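Endo-alpha-mannosidase (Bacteroides thetaiotaomicron, PDB 4ACY) hydrolyses alpha-mannosidic linkages within glycan chains as a family GH99 endo-acting glycoside hydrolase, an activity associated with N-glycan processing. Local coordinates at residues 367-370 and 371-375; 231-234 and 235-238; 353-356 and 357-361. One frame throughout, in Å; residues are numbered along the deposited sequence.

Interaction 1 of 3, residues 367-370 and 371-375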
loop_
_atom_site.group_PDB
_atom_site.type_symbol
_atom_site.label_atom_id
_atom_site.label_comp_id
_atom_site.label_asym_id
_atom_site.label_seq_id
_atom_site.Cartn_x
_atom_site.Cartn_y
_atom_site.Cartn_z
ATOM N N TRP A 367 4.462 6.316 16.366
ATOM C CA TRP A 367 3.456 5.260 16.418
ATOM C C TRP A 367 4.046 3.852 16.330
ATOM O O TRP A 367 3.559 2.935 16.997
ATOM C CB TRP A 367 2.393 5.494 15.340
ATOM C CG TRP A 367 1.489 6.599 15.773
ATOM C CD1 TRP A 367 1.317 7.812 15.173
ATOM C CD2 TRP A 367 0.668 6.604 16.940
ATOM N NE1 TRP A 367 0.418 8.572 15.886
ATOM C CE2 TRP A 367 0.004 7.854 16.978
ATOM C CE3 TRP A 367 0.420 5.671 17.954
ATOM C CZ2 TRP A 367 -0.877 8.205 18.002
ATOM C CZ3 TRP A 367 -0.476 6.018 18.974
ATOM C CH2 TRP A 367 -1.111 7.272 18.982
ATOM N N VAL A 368 5.081 3.682 15.519
ATOM C CA VAL A 368 5.810 2.410 15.486
ATOM C C VAL A 368 6.349 2.075 16.889
ATOM O O VAL A 368 6.233 0.941 17.345
ATOM C CB VAL A 368 6.922 2.382 14.396
ATOM C CG1 VAL A 368 7.827 1.148 14.534
ATOM C CG2 VAL A 368 6.310 2.427 12.995
ATOM N N ASP A 369 6.911 3.063 17.580
ATOM C CA ASP A 369 7.386 2.812 18.942
ATOM C C ASP A 369 6.235 2.451 19.897
ATOM O O ASP A 369 6.372 1.533 20.719
ATOM C CB ASP A 369 8.207 3.980 19.476
ATOM C CG ASP A 369 8.786 3.695 20.847
ATOM O OD1 ASP A 369 9.630 2.780 20.972
ATOM O OD2 ASP A 369 8.379 4.382 21.801
ATOM N N GLU A 370 5.104 3.146 19.772
ATOM C CA GLU A 370 3.917 2.805 20.563
ATOM C C GLU A 370 3.457 1.384 20.257
ATOM O O GLU A 370 3.025 0.656 21.146
ATOM C CB GLU A 370 2.764 3.785 20.309
ATOM C CG GLU A 370 2.979 5.184 20.855
ATOM C CD GLU A 370 3.177 5.199 22.359
ATOM O OE1 GLU A 370 2.300 4.692 23.094
ATOM O OE2 GLU A 370 4.213 5.734 22.792
ATOM N N PHE A 371 3.534 1.004 18.984
ATOM C CA PHE A 371 3.139 -0.334 18.548
ATOM C C PHE A 371 4.052 -1.410 19.157
ATOM O O PHE A 371 3.566 -2.438 19.654
ATOM C CB PHE A 371 3.140 -0.382 17.015
ATOM C CG PHE A 371 2.906 -1.749 16.423
ATOM C CD1 PHE A 371 1.708 -2.434 16.622
ATOM C CD2 PHE A 371 3.875 -2.319 15.614
ATOM C CE1 PHE A 371 1.492 -3.681 16.041
ATOM C CE2 PHE A 371 3.672 -3.571 15.027
ATOM C CZ PHE A 371 2.474 -4.247 15.242
ATOM N N ARG A 372 5.357 -1.155 19.145
ATOM C CA ARG A 372 6.324 -2.113 19.683
ATOM C C ARG A 372 6.140 -2.280 21.187
ATOM O O ARG A 372 6.219 -3.397 21.699
ATOM C CB ARG A 372 7.758 -1.712 19.332
ATOM C CG ARG A 372 8.069 -1.824 17.854
ATOM C CD ARG A 372 9.466 -1.316 17.524
ATOM N NE ARG A 372 10.489 -2.146 18.152
ATOM C CZ ARG A 372 11.065 -3.205 17.587
ATOM N NH1 ARG A 372 10.724 -3.596 16.360
ATOM N NH2 ARG A 372 11.983 -3.887 18.265
ATOM N N LYS A 373 5.860 -1.174 21.880
ATOM C CA LYS A 373 5.589 -1.207 23.323
ATOM C C LYS A 373 4.305 -1.983 23.647
ATOM O O LYS A 373 4.252 -2.723 24.637
ATOM C CB LYS A 373 5.536 0.209 23.902
ATOM C CG LYS A 373 6.887 0.933 23.865
ATOM C CD LYS A 373 6.883 2.214 24.693
ATOM C CE LYS A 373 6.082 3.317 24.011
ATOM N NZ LYS A 373 5.626 4.364 24.971
ATOM N N ALA A 374 3.283 -1.826 22.808
ATOM C CA ALA A 374 2.017 -2.550 22.984
ATOM C C ALA A 374 2.190 -4.053 22.737
ATOM O O ALA A 374 1.648 -4.881 23.482
ATOM C CB ALA A 374 0.930 -1.974 22.082
ATOM N N ARG A 375 2.947 -4.394 21.697
ATOM C CA ARG A 375 3.220 -5.788 21.359
ATOM C C ARG A 375 4.127 -6.464 22.399
ATOM O O ARG A 375 3.984 -7.656 22.668
ATOM C CB ARG A 375 3.825 -5.893 19.958
#
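Phe371 N donates to Trp367 O at 2.8 Å, one rung of the regular i to i+4 ladder in helix 359-376, the last helix of the (beta/alpha)8 barrel. In the same ladder Lys373 N donates to Asp369 O at 3.0 Å. On the outer side of the helix Lys373 NZ forms a salt bridge with Glu370 OE2 at 2.9 Å, the ammonium approaching from above the carboxylate plane, 37° out of it. The bend of the Glu370 chain at chi2 (-60°) brings OE2 to that ammonium. Lys373 CE sits between the two acids, 3.3 Å from Glu370 OE2 and 3.4 Å from Asp369 OD2. Lys373 NZ stays 4.2 Å from Asp369 OD2, too far for a salt bridge, though the opposite charges probably still attract. Long, flexible charged chains suit this side. The inner side is apolar: Val368 and Phe371 pack on Thr42 of the first barrel strand, and the Trp367 ring stacks on Tyr311 while its NE1 bonds to Asp308. Arg372 sends its guanidinium to Asp39, yet its stem stays on the helix, with Arg372 CG 3.4 Å from Val368 O and CD 4.2 Å from Val368 CG1.

Interaction 2 of 3, residues 231-234 and 235-238; sequences ESEL and PDIE
This is a local contact round a turn, where the loop after barrel strand 223-227 enters the short helix 235-239 of the (beta/alpha)8 fold. Residues 231-233 form a 3-10 segment, and two successive i to i+3 backbone bonds carry the chain onward. Asp236 N donates to Glu233 O at 2.9 Å, and Ile237 N to Leu234 O, also at 2.9 Å. Both donors stand well above the carbonyl planes, by 48° and 54°, and the second bond is the more bent. Pro235 suits the first turn of a helix: its nitrogen has no hydrogen to give, and its ring already holds phi near the helical value. The exposed ring lies against its neighbours at the bend, with Pro235 CD 3.6 Å from Leu234 CB and 3.6 Å from Ser232 O.

The buried side chains are apolar. Leu234 and Ile237 both reach Phe245 of the next barrel strand, and Leu234 also packs on Met266 and Trp269 of helix 263-272. Between themselves they barely meet, with Leu234 CD2 and Ile237 CG1 4.5 Å apart. The acidic chains are partly exposed, as their charges would favour. Glu233 and Asp236 cross with their carboxylate planes 34° apart, and Glu233 OE1 lies 4.6 Å from Asp236 OD2, a proximity that probably raises the affinity of one or both for a proton slightly. What touches is carbon against oxygen: Asp236 OD2 rests 3.9 Å from Glu233 CB.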
loop_
_atom_site.group_PDB
_atom_site.type_symbol
_atom_site.label_atom_id
_atom_site.label_comp_id
_atom_site.label_asym_id
_atom_site.label_seq_id
_atom_site.Cartn_x
_atom_site.Cartn_y
_atom_site.Cartn_z
ATOM N N GLU A 231 -16.746 -6.890 7.784
ATOM C CA GLU A 231 -16.673 -7.911 8.818
ATOM C C GLU A 231 -17.533 -9.148 8.508
ATOM O O GLU A 231 -17.128 -10.279 8.805
ATOM C CB GLU A 231 -17.066 -7.266 10.154
ATOM C CG GLU A 231 -17.056 -8.181 11.346
ATOM C CD GLU A 231 -16.768 -7.447 12.629
ATOM O OE1 GLU A 231 -17.097 -6.238 12.743
ATOM O OE2 GLU A 231 -16.209 -8.093 13.530
ATOM N N SER A 232 -18.694 -8.932 7.880
ATOM C CA SER A 232 -19.637 -10.022 7.584
ATOM C C SER A 232 -19.190 -10.922 6.437
ATOM O O SER A 232 -19.741 -12.012 6.246
ATOM C CB SER A 232 -21.051 -9.480 7.325
ATOM O OG SER A 232 -21.099 -8.781 6.094
ATOM N N GLU A 233 -18.184 -10.482 5.678
ATOM C CA GLU A 233 -17.644 -11.292 4.590
ATOM C C GLU A 233 -16.313 -11.973 4.955
ATOM O O GLU A 233 -15.678 -12.612 4.114
ATOM C CB GLU A 233 -17.507 -10.468 3.305
ATOM C CG GLU A 233 -18.845 -10.104 2.683
ATOM C CD GLU A 233 -18.727 -9.244 1.431
ATOM O OE1 GLU A 233 -17.606 -8.840 1.034
ATOM O OE2 GLU A 233 -19.781 -8.962 0.836
ATOM N N LEU A 234 -15.910 -11.845 6.212
ATOM C CA LEU A 234 -14.691 -12.508 6.693
ATOM C C LEU A 234 -14.654 -14.033 6.449
ATOM O O LEU A 234 -13.585 -14.581 6.161
ATOM C CB LEU A 234 -14.401 -12.155 8.155
ATOM C CG LEU A 234 -13.905 -10.727 8.436
ATOM C CD1 LEU A 234 -13.682 -10.519 9.921
ATOM C CD2 LEU A 234 -12.616 -10.436 7.674
ATOM N N PRO A 235 -15.815 -14.726 6.524
ATOM C CA PRO A 235 -15.796 -16.151 6.158
ATOM C C PRO A 235 -15.260 -16.443 4.754
ATOM O O PRO A 235 -14.750 -17.548 4.514
ATOM C CB PRO A 235 -17.278 -16.555 6.253
ATOM C CG PRO A 235 -17.816 -15.676 7.306
ATOM C CD PRO A 235 -17.107 -14.345 7.136
ATOM N N ASP A 236 -15.359 -15.473 3.835
ATOM C CA ASP A 236 -14.831 -15.672 2.485
ATOM C C ASP A 236 -13.316 -15.839 2.516
ATOM O O ASP A 236 -12.761 -16.512 1.664
ATOM C CB ASP A 236 -15.195 -14.521 1.538
ATOM C CG ASP A 236 -16.685 -14.430 1.259
ATOM O OD1 ASP A 236 -17.414 -15.402 1.527
ATOM O OD2 ASP A 236 -17.125 -13.364 0.775
ATOM N N ILE A 237 -12.657 -15.200 3.483
ATOM C CA ILE A 237 -11.207 -15.373 3.664
ATOM C C ILE A 237 -10.901 -16.845 3.947
ATOM O O ILE A 237 -9.959 -17.411 3.394
ATOM C CB ILE A 237 -10.631 -14.460 4.791
ATOM C CG1 ILE A 237 -10.823 -12.966 4.455
ATOM C CG2 ILE A 237 -9.158 -14.811 5.086
ATOM C CD1 ILE A 237 -10.204 -12.510 3.113
ATOM N N GLU A 238 -11.732 -17.461 4.785
ATOM C CA GLU A 238 -11.550 -18.850 5.178
ATOM C C GLU A 238 -11.857 -19.802 4.012
ATOM O O GLU A 238 -11.100 -20.739 3.748
ATOM C CB GLU A 238 -12.402 -19.153 6.425
ATOM C CG GLU A 238 -12.363 -20.603 6.863
ATOM C CD GLU A 238 -12.474 -20.795 8.368
ATOM O OE1 GLU A 238 -13.126 -19.982 9.065
ATOM O OE2 GLU A 238 -11.892 -21.788 8.855
#

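Interaction 3 of 3, residues 353-356 and 357-361; sequences KPLA and DDYYL
Leu355 lays its CD1 methyl over the middle of the Tyr359 ring, 3.6 Å from the centroid and only 5° off the ring normal, a nearly ideal CH-pi contact. Tyr359 has CG anti to its own nitrogen (chi1 -180°), which swings the ring back beside the incoming loop and turns one face to the methyl. Leucine suits the place because its terminal methyl reaches the ring centre; Leu355 CB lies 3.9 Å from Tyr359 CB. The backbone closes the same bend: Tyr359 N donates to Ala356 O at 3.0 Å, completing a type I turn, though the donor stands 72° out of the carbonyl plane. The small Ala356 fits closely against the turn, its CB 3.2 Å from Asp358 OD1, while the other oxygen of that carboxylate forms a salt bridge with Lys114.

On the polar side, Lys353 and Asp357 run side by side. Lys353 NZ and Asp357 OD1 form a long salt bridge of 3.7 Å, and two waters span it. Each accepts from NZ and donates to OD1; one of them also donates to Leu355 O at 2.7 Å, tying the charged pair to the loop backbone. Asp358 occupies the N-cap position but makes no capping bond with its side chain. The whole is a beta turn leading into an alpha-helix, here the entry to the last helix of the TIM barrel.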
loop_
_atom_site.group_PDB
_atom_site.type_symbol
_atom_site.label_atom_id
_atom_site.label_comp_id
_atom_site.label_asym_id
_atom_site.label_seq_id
_atom_site.Cartn_x
_atom_site.Cartn_y
_atom_site.Cartn_z
ATOM N N LYS A 353 1.619 22.409 6.307
ATOM C CA LYS A 353 1.793 23.573 7.200
ATOM C C LYS A 353 0.691 23.586 8.260
ATOM O O LYS A 353 -0.451 23.246 7.945
ATOM C CB LYS A 353 1.776 24.888 6.415
ATOM C CG LYS A 353 2.793 25.002 5.287
ATOM C CD LYS A 353 4.220 24.985 5.787
ATOM C CE LYS A 353 5.178 25.237 4.615
ATOM N NZ LYS A 353 6.414 24.508 4.798
ATOM N N PRO A 354 1.011 24.013 9.501
ATOM C CA PRO A 354 2.288 24.600 9.928
ATOM C C PRO A 354 3.307 23.575 10.421
ATOM O O PRO A 354 4.258 23.950 11.117
ATOM C CB PRO A 354 1.869 25.474 11.110
ATOM C CG PRO A 354 0.780 24.689 11.762
ATOM C CD PRO A 354 0.038 23.983 10.616
ATOM N N LEU A 355 3.095 22.302 10.078
ATOM C CA LEU A 355 3.981 21.211 10.486
ATOM C C LEU A 355 5.094 20.990 9.448
ATOM O O LEU A 355 5.008 21.488 8.329
ATOM C CB LEU A 355 3.167 19.922 10.745
ATOM C CG LEU A 355 2.009 20.029 11.762
ATOM C CD1 LEU A 355 1.282 18.691 11.924
ATOM C CD2 LEU A 355 2.499 20.522 13.123
ATOM N N ALA A 356 6.133 20.248 9.842
ATOM C CA ALA A 356 7.309 19.976 9.016
ATOM C C ALA A 356 6.938 19.180 7.775
ATOM O O ALA A 356 5.946 18.452 7.793
ATOM C CB ALA A 356 8.327 19.186 9.832
ATOM N N ASP A 357 7.738 19.314 6.718
ATOM C CA ASP A 357 7.548 18.535 5.477
ATOM C C ASP A 357 7.560 17.039 5.800
ATOM O O ASP A 357 6.819 16.241 5.190
ATOM C CB ASP A 357 8.670 18.818 4.471
ATOM C CG ASP A 357 8.736 20.286 4.011
ATOM O OD1 ASP A 357 7.857 21.105 4.340
ATOM O OD2 ASP A 357 9.704 20.601 3.290
ATOM N N ASP A 358 8.394 16.675 6.774
ATOM C CA ASP A 358 8.587 15.288 7.180
ATOM C C ASP A 358 7.795 14.932 8.432
ATOM O O ASP A 358 8.081 13.925 9.077
ATOM C CB ASP A 358 10.096 14.930 7.317
ATOM C CG ASP A 358 10.833 15.794 8.342
ATOM O OD1 ASP A 358 10.271 16.826 8.784
ATOM O OD2 ASP A 358 11.992 15.426 8.705
ATOM N N TYR A 359 6.788 15.740 8.767
ATOM C CA TYR A 359 5.975 15.480 9.939
ATOM C C TYR A 359 5.451 14.045 9.987
ATOM O O TYR A 359 5.467 13.400 11.044
ATOM C CB TYR A 359 4.774 16.442 10.056
ATOM C CG TYR A 359 3.978 16.131 11.291
ATOM C CD1 TYR A 359 4.440 16.527 12.549
ATOM C CD2 TYR A 359 2.805 15.367 11.227
ATOM C CE1 TYR A 359 3.750 16.195 13.701
ATOM C CE2 TYR A 359 2.103 15.047 12.376
ATOM C CZ TYR A 359 2.579 15.461 13.604
ATOM O OH TYR A 359 1.897 15.155 14.754
ATOM N N TYR A 360 4.940 13.550 8.858
ATOM C CA TYR A 360 4.301 12.235 8.888
ATOM C C TYR A 360 5.294 11.093 8.998
ATOM O O TYR A 360 4.957 10.059 9.538
ATOM C CB TYR A 360 3.251 12.050 7.773
ATOM C CG TYR A 360 2.099 12.983 8.038
ATOM C CD1 TYR A 360 1.062 12.613 8.907
ATOM C CD2 TYR A 360 2.074 14.258 7.474
ATOM C CE1 TYR A 360 0.031 13.505 9.192
ATOM C CE2 TYR A 360 1.040 15.138 7.741
ATOM C CZ TYR A 360 0.038 14.754 8.603
ATOM O OH TYR A 360 -0.977 15.623 8.879
ATOM N N LEU A 361 6.535 11.321 8.574
ATOM C CA LEU A 361 7.597 10.339 8.807
ATOM C C LEU A 361 7.953 10.300 10.286
ATOM O O LEU A 361 8.040 9.220 10.875
ATOM C CB LEU A 361 8.836 10.658 7.963
ATOM C CG LEU A 361 8.721 10.685 6.448
ATOM C CD1 LEU A 361 10.100 10.904 5.886
ATOM C CD2 LEU A 361 8.140 9.358 5.914
HETATM O O HOH W 1 7.198 23.286 2.565
HETATM O O HOH W 2 5.613 21.829 5.692
#

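Interactions 1 and 3 share helix 359-376: residues 353-361 lead into its start and residues 367-375 lie farther along it, with centres about 21 Å apart. Interaction 2 belongs to another helix, on the opposite side of the chain's centre from interaction 3. All three are local. Interaction 3 is a surface contact, whereas interactions 1 and 2 are partly buried, each turning apolar residues toward a barrel strand. Their chemistry follows place: within the second half of the helix, i to i+4 bonds accompany a direct salt bridge; at the two helix entrances the bonds across the segments are i to i+3, two in interaction 2, with a proline and neighbouring acids, and one in interaction 3, with a CH-pi contact and water-bridged charges.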